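Type-2Aa cytolytic delta-endotoxin (Bacillus thuringiensis serovar kyushuensis, PDB 1CBY) kills the larvae of dipteran insects by making pores in the epithelial cell membrane of the midgut, once the dimeric protoxin has become an active monomer. Local coordinates at residues I155-L160 with V197-V202; S174-N177 with V183-V186. One frame throughout, in Å; residues are numbered along the deposited sequence.

Interaction 1 (I155-L160 with V197-V202); sequences IFWHSL and VEKQKV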
# COMPACT_ATOMS: atom_id res chain seq x y z
N ILE A 155 -5.20 1.51 -13.72
CA ILE A 155 -5.29 0.42 -14.68
C ILE A 155 -6.39 0.64 -15.72
O ILE A 155 -7.54 0.89 -15.38
CB ILE A 155 -5.46 -0.96 -13.99
CG1 ILE A 155 -5.57 -2.06 -15.05
CG2 ILE A 155 -6.66 -0.95 -13.04
CD1 ILE A 155 -5.51 -3.45 -14.48
N PHE A 156 -6.00 0.58 -16.99
CA PHE A 156 -6.93 0.78 -18.10
C PHE A 156 -6.90 -0.43 -19.03
O PHE A 156 -5.90 -0.68 -19.71
CB PHE A 156 -6.54 2.03 -18.89
CG PHE A 156 -7.42 2.30 -20.09
CD1 PHE A 156 -8.74 2.69 -19.92
CD2 PHE A 156 -6.91 2.17 -21.38
CE1 PHE A 156 -9.55 2.95 -21.02
CE2 PHE A 156 -7.71 2.43 -22.48
CZ PHE A 156 -9.03 2.82 -22.30
N TRP A 157 -8.00 -1.17 -19.07
CA TRP A 157 -8.11 -2.34 -19.93
C TRP A 157 -8.44 -1.93 -21.36
O TRP A 157 -8.83 -0.79 -21.62
CB TRP A 157 -9.20 -3.28 -19.42
CG TRP A 157 -9.10 -3.64 -17.97
CD1 TRP A 157 -9.62 -2.94 -16.92
CD2 TRP A 157 -8.50 -4.82 -17.41
NE1 TRP A 157 -9.39 -3.61 -15.75
CE2 TRP A 157 -8.71 -4.77 -16.01
CE3 TRP A 157 -7.82 -5.92 -17.95
CZ2 TRP A 157 -8.26 -5.77 -15.15
CZ3 TRP A 157 -7.37 -6.91 -17.09
CH2 TRP A 157 -7.60 -6.83 -15.70
N HIS A 158 -8.27 -2.87 -22.28
CA HIS A 158 -8.56 -2.66 -23.69
C HIS A 158 -8.27 -3.93 -24.48
O HIS A 158 -7.82 -4.93 -23.91
CB HIS A 158 -7.76 -1.48 -24.25
CG HIS A 158 -6.28 -1.68 -24.27
ND1 HIS A 158 -5.65 -2.30 -25.32
CD2 HIS A 158 -5.35 -1.22 -23.40
CE1 HIS A 158 -4.36 -2.20 -25.08
NE2 HIS A 158 -4.13 -1.55 -23.93
N SER A 159 -8.59 -3.91 -25.77
CA SER A 159 -8.39 -5.05 -26.67
C SER A 159 -8.87 -6.39 -26.11
O SER A 159 -8.45 -7.45 -26.57
CB SER A 159 -6.91 -5.14 -27.06
OG SER A 159 -6.47 -3.92 -27.62
N LEU A 160 -9.79 -6.34 -25.15
CA LEU A 160 -10.30 -7.56 -24.53
C LEU A 160 -10.91 -8.52 -25.54
O LEU A 160 -11.61 -8.11 -26.46
CB LEU A 160 -11.33 -7.23 -23.44
CG LEU A 160 -10.85 -6.38 -22.27
CD1 LEU A 160 -11.93 -6.33 -21.19
CD2 LEU A 160 -9.56 -6.95 -21.70
N VAL A 197 -4.85 -14.73 -22.75
CA VAL A 197 -6.00 -15.34 -22.08
C VAL A 197 -7.12 -14.34 -21.86
O VAL A 197 -6.98 -13.16 -22.16
CB VAL A 197 -5.62 -16.02 -20.72
CG1 VAL A 197 -4.69 -17.20 -20.94
CG2 VAL A 197 -4.99 -15.02 -19.78
N GLU A 198 -8.25 -14.84 -21.37
CA GLU A 198 -9.42 -14.01 -21.11
C GLU A 198 -9.39 -13.40 -19.71
O GLU A 198 -9.03 -14.06 -18.74
CB GLU A 198 -10.71 -14.82 -21.31
CG GLU A 198 -10.81 -16.08 -20.46
CD GLU A 198 -12.06 -16.89 -20.75
OE1 GLU A 198 -12.26 -17.27 -21.92
OE2 GLU A 198 -12.84 -17.15 -19.81
N LYS A 199 -9.84 -12.15 -19.62
CA LYS A 199 -9.88 -11.39 -18.37
C LYS A 199 -10.35 -12.13 -17.12
O LYS A 199 -9.81 -11.92 -16.04
CB LYS A 199 -10.68 -10.10 -18.57
CG LYS A 199 -10.81 -9.24 -17.32
CD LYS A 199 -11.38 -7.87 -17.62
CE LYS A 199 -12.20 -7.37 -16.44
NZ LYS A 199 -12.60 -5.94 -16.56
N GLN A 200 -11.36 -12.99 -17.24
CA GLN A 200 -11.84 -13.73 -16.06
C GLN A 200 -10.76 -14.60 -15.45
O GLN A 200 -10.76 -14.84 -14.25
CB GLN A 200 -13.07 -14.58 -16.39
CG GLN A 200 -14.40 -13.86 -16.16
CD GLN A 200 -14.62 -13.47 -14.71
OE1 GLN A 200 -14.88 -14.31 -13.85
NE2 GLN A 200 -14.53 -12.17 -14.43
N LYS A 201 -9.86 -15.10 -16.29
CA LYS A 201 -8.75 -15.93 -15.82
C LYS A 201 -7.63 -15.03 -15.28
O LYS A 201 -7.11 -15.27 -14.20
CB LYS A 201 -8.25 -16.84 -16.94
CG LYS A 201 -9.26 -17.92 -17.31
CD LYS A 201 -8.67 -18.97 -18.23
CE LYS A 201 -9.67 -20.11 -18.43
NZ LYS A 201 -9.13 -21.20 -19.30
N VAL A 202 -7.33 -13.96 -16.02
CA VAL A 202 -6.30 -13.01 -15.62
C VAL A 202 -6.59 -12.42 -14.23
O VAL A 202 -5.69 -12.32 -13.40
CB VAL A 202 -6.18 -11.85 -16.65
CG1 VAL A 202 -5.23 -10.79 -16.14
CG2 VAL A 202 -5.68 -12.38 -17.96
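Lys199 lays its side chain over one face of the Trp157 indole, and two kinds of interaction with the ring follow from this. The ammonium group makes a cation-pi contact: Lys199 NZ sits 4.1 Å from the centroid of the five-membered ring of Trp157, only 10° off the ring normal. Nearer its backbone, the same side chain places Lys199 CD 4.0 Å from the centroid of the six-membered ring, likewise over the face, in a CH-pi contact. With CG anti to the backbone N (chi1 178°), the lysine side chain leaves the start of its short helix in the direction of the strand and spans both rings of the indole. Over the opposite face, toward the rim, lies CD1 of Ile155, from the same strand as the tryptophan, so that the indole has an aliphatic neighbour on each face.

A further aliphatic contact comes from Leu160, past the end of the strand, which brings CD1 to 3.9 Å from Lys199 CD, so that the lysine methylene meets both leucine and indole.

This surface contact joins the end of strand 155-158 to helix 199-202. Tyr167 of the adjoining strand 165-175 meets Trp157 edge-to-face, Thr165 touches both Trp157 and Leu160, and Ile150 lies against Lys199.

Interaction 2 (S174-N177 with V183-V186); sequences SIQN and VMAV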
# COMPACT_ATOMS: atom_id res chain seq x y z
N SER A 174 8.86 7.25 -5.76
CA SER A 174 9.52 8.47 -5.32
C SER A 174 10.37 8.05 -4.12
O SER A 174 9.83 7.64 -3.08
CB SER A 174 8.48 9.52 -4.94
OG SER A 174 9.07 10.79 -4.78
N ILE A 175 11.68 8.10 -4.29
CA ILE A 175 12.62 7.67 -3.25
C ILE A 175 13.61 8.74 -2.80
O ILE A 175 14.22 9.43 -3.62
CB ILE A 175 13.35 6.37 -3.69
CG1 ILE A 175 14.62 6.13 -2.88
CG2 ILE A 175 13.63 6.40 -5.19
CD1 ILE A 175 14.36 5.69 -1.47
N GLN A 176 13.76 8.88 -1.48
CA GLN A 176 14.66 9.85 -0.89
C GLN A 176 15.12 9.37 0.48
O GLN A 176 14.31 9.16 1.39
CB GLN A 176 13.95 11.20 -0.76
CG GLN A 176 14.69 12.27 0.03
CD GLN A 176 14.46 12.17 1.53
OE1 GLN A 176 13.33 12.19 2.01
NE2 GLN A 176 15.55 12.09 2.28
N ASN A 177 16.43 9.19 0.64
CA ASN A 177 17.01 8.75 1.90
C ASN A 177 18.50 9.04 1.95
O ASN A 177 19.03 9.78 1.12
CB ASN A 177 16.74 7.25 2.11
CG ASN A 177 17.55 6.37 1.19
OD1 ASN A 177 18.26 6.85 0.30
ND2 ASN A 177 17.48 5.08 1.41
N VAL A 183 19.67 14.74 -3.55
CA VAL A 183 18.59 14.74 -4.52
C VAL A 183 17.53 13.70 -4.19
O VAL A 183 17.76 12.82 -3.35
CB VAL A 183 19.08 14.46 -5.96
CG1 VAL A 183 20.01 15.56 -6.43
CG2 VAL A 183 19.75 13.10 -6.05
N MET A 184 16.38 13.84 -4.82
CA MET A 184 15.26 12.92 -4.67
C MET A 184 15.14 12.23 -6.02
O MET A 184 15.36 12.86 -7.05
CB MET A 184 13.96 13.67 -4.38
CG MET A 184 12.74 12.77 -4.33
SD MET A 184 11.23 13.64 -3.94
CE MET A 184 11.30 13.69 -2.14
N ALA A 185 14.83 10.94 -6.00
CA ALA A 185 14.69 10.20 -7.24
C ALA A 185 13.22 9.89 -7.53
O ALA A 185 12.51 9.41 -6.65
CB ALA A 185 15.51 8.91 -7.18
N VAL A 186 12.77 10.21 -8.73
CA VAL A 186 11.39 9.95 -9.13
C VAL A 186 11.43 8.99 -10.30
O VAL A 186 12.27 9.13 -11.19
CB VAL A 186 10.68 11.24 -9.56
CG1 VAL A 186 9.21 10.96 -9.84
CG2 VAL A 186 10.81 12.29 -8.47
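Ile175 and Ala185 form an antiparallel hydrogen-bonded pair, with Ile175 N to Ala185 O at 2.8 Å and Ala185 N to Ile175 O at 2.9 Å, both nearly straight, while Ser174 and Val186 form the adjoining non-hydrogen-bonded pair. Ala185 O also receives a CA-H...O contact from Ser174 CA at 3.4 Å.

On the face carrying Ile175 and Ala185, the branch methyl Ile175 CG2 lies 3.7 Å from Ala185 CB, whereas the longer CG1 arm leads away from the partner strand. The other face belongs to Ser174, Met184 and Val186. The extended start of Met184 (chi1 175°, chi2 178°) carries SD to 3.7 Å from Ser174 OG, and the bend at chi3 (-84°) then brings CE to 3.9 Å from Gln176 CB. The methionine thus touches, on this one face, the residues before and after Ile175. The amide of Gln176 turns elsewhere: OE1 accepts a hydrogen bond from Gln50 N, and the side chain is about 9 Å from that of Ser228, the C-terminal proteolytic processing stop.

This buried pairing lies at the turn end of the hairpin of strands 165-175 and 183-195. Strand 44-48 flanks it beside Ser174, and strand 210-225 beside Met184 and Val186; Ala57 and Leu60 of helix 54-63 pack on the Ser174-Met184 face.

In the fold
Following the chain from the N terminus, past the earlier strands and helices, strand 155-158 and the loop after it supply one side of interaction 1. The chain then runs along strand 165-175, turns, and returns as strand 183-195; interaction 2 closes that turn, with five residues between its segments. Helix 199-202 follows and completes interaction 1, closing a wider loop of 36 residues inside which interaction 2 is nested. The two contacts lie on opposite sides of the chain's centre, their nearest atoms about 17 Å apart, and are connected through the same sheet. Interaction 2 joins two neighbouring strands near their turn, whereas interaction 1 ties strand 155-158 to the helix beyond the hairpin.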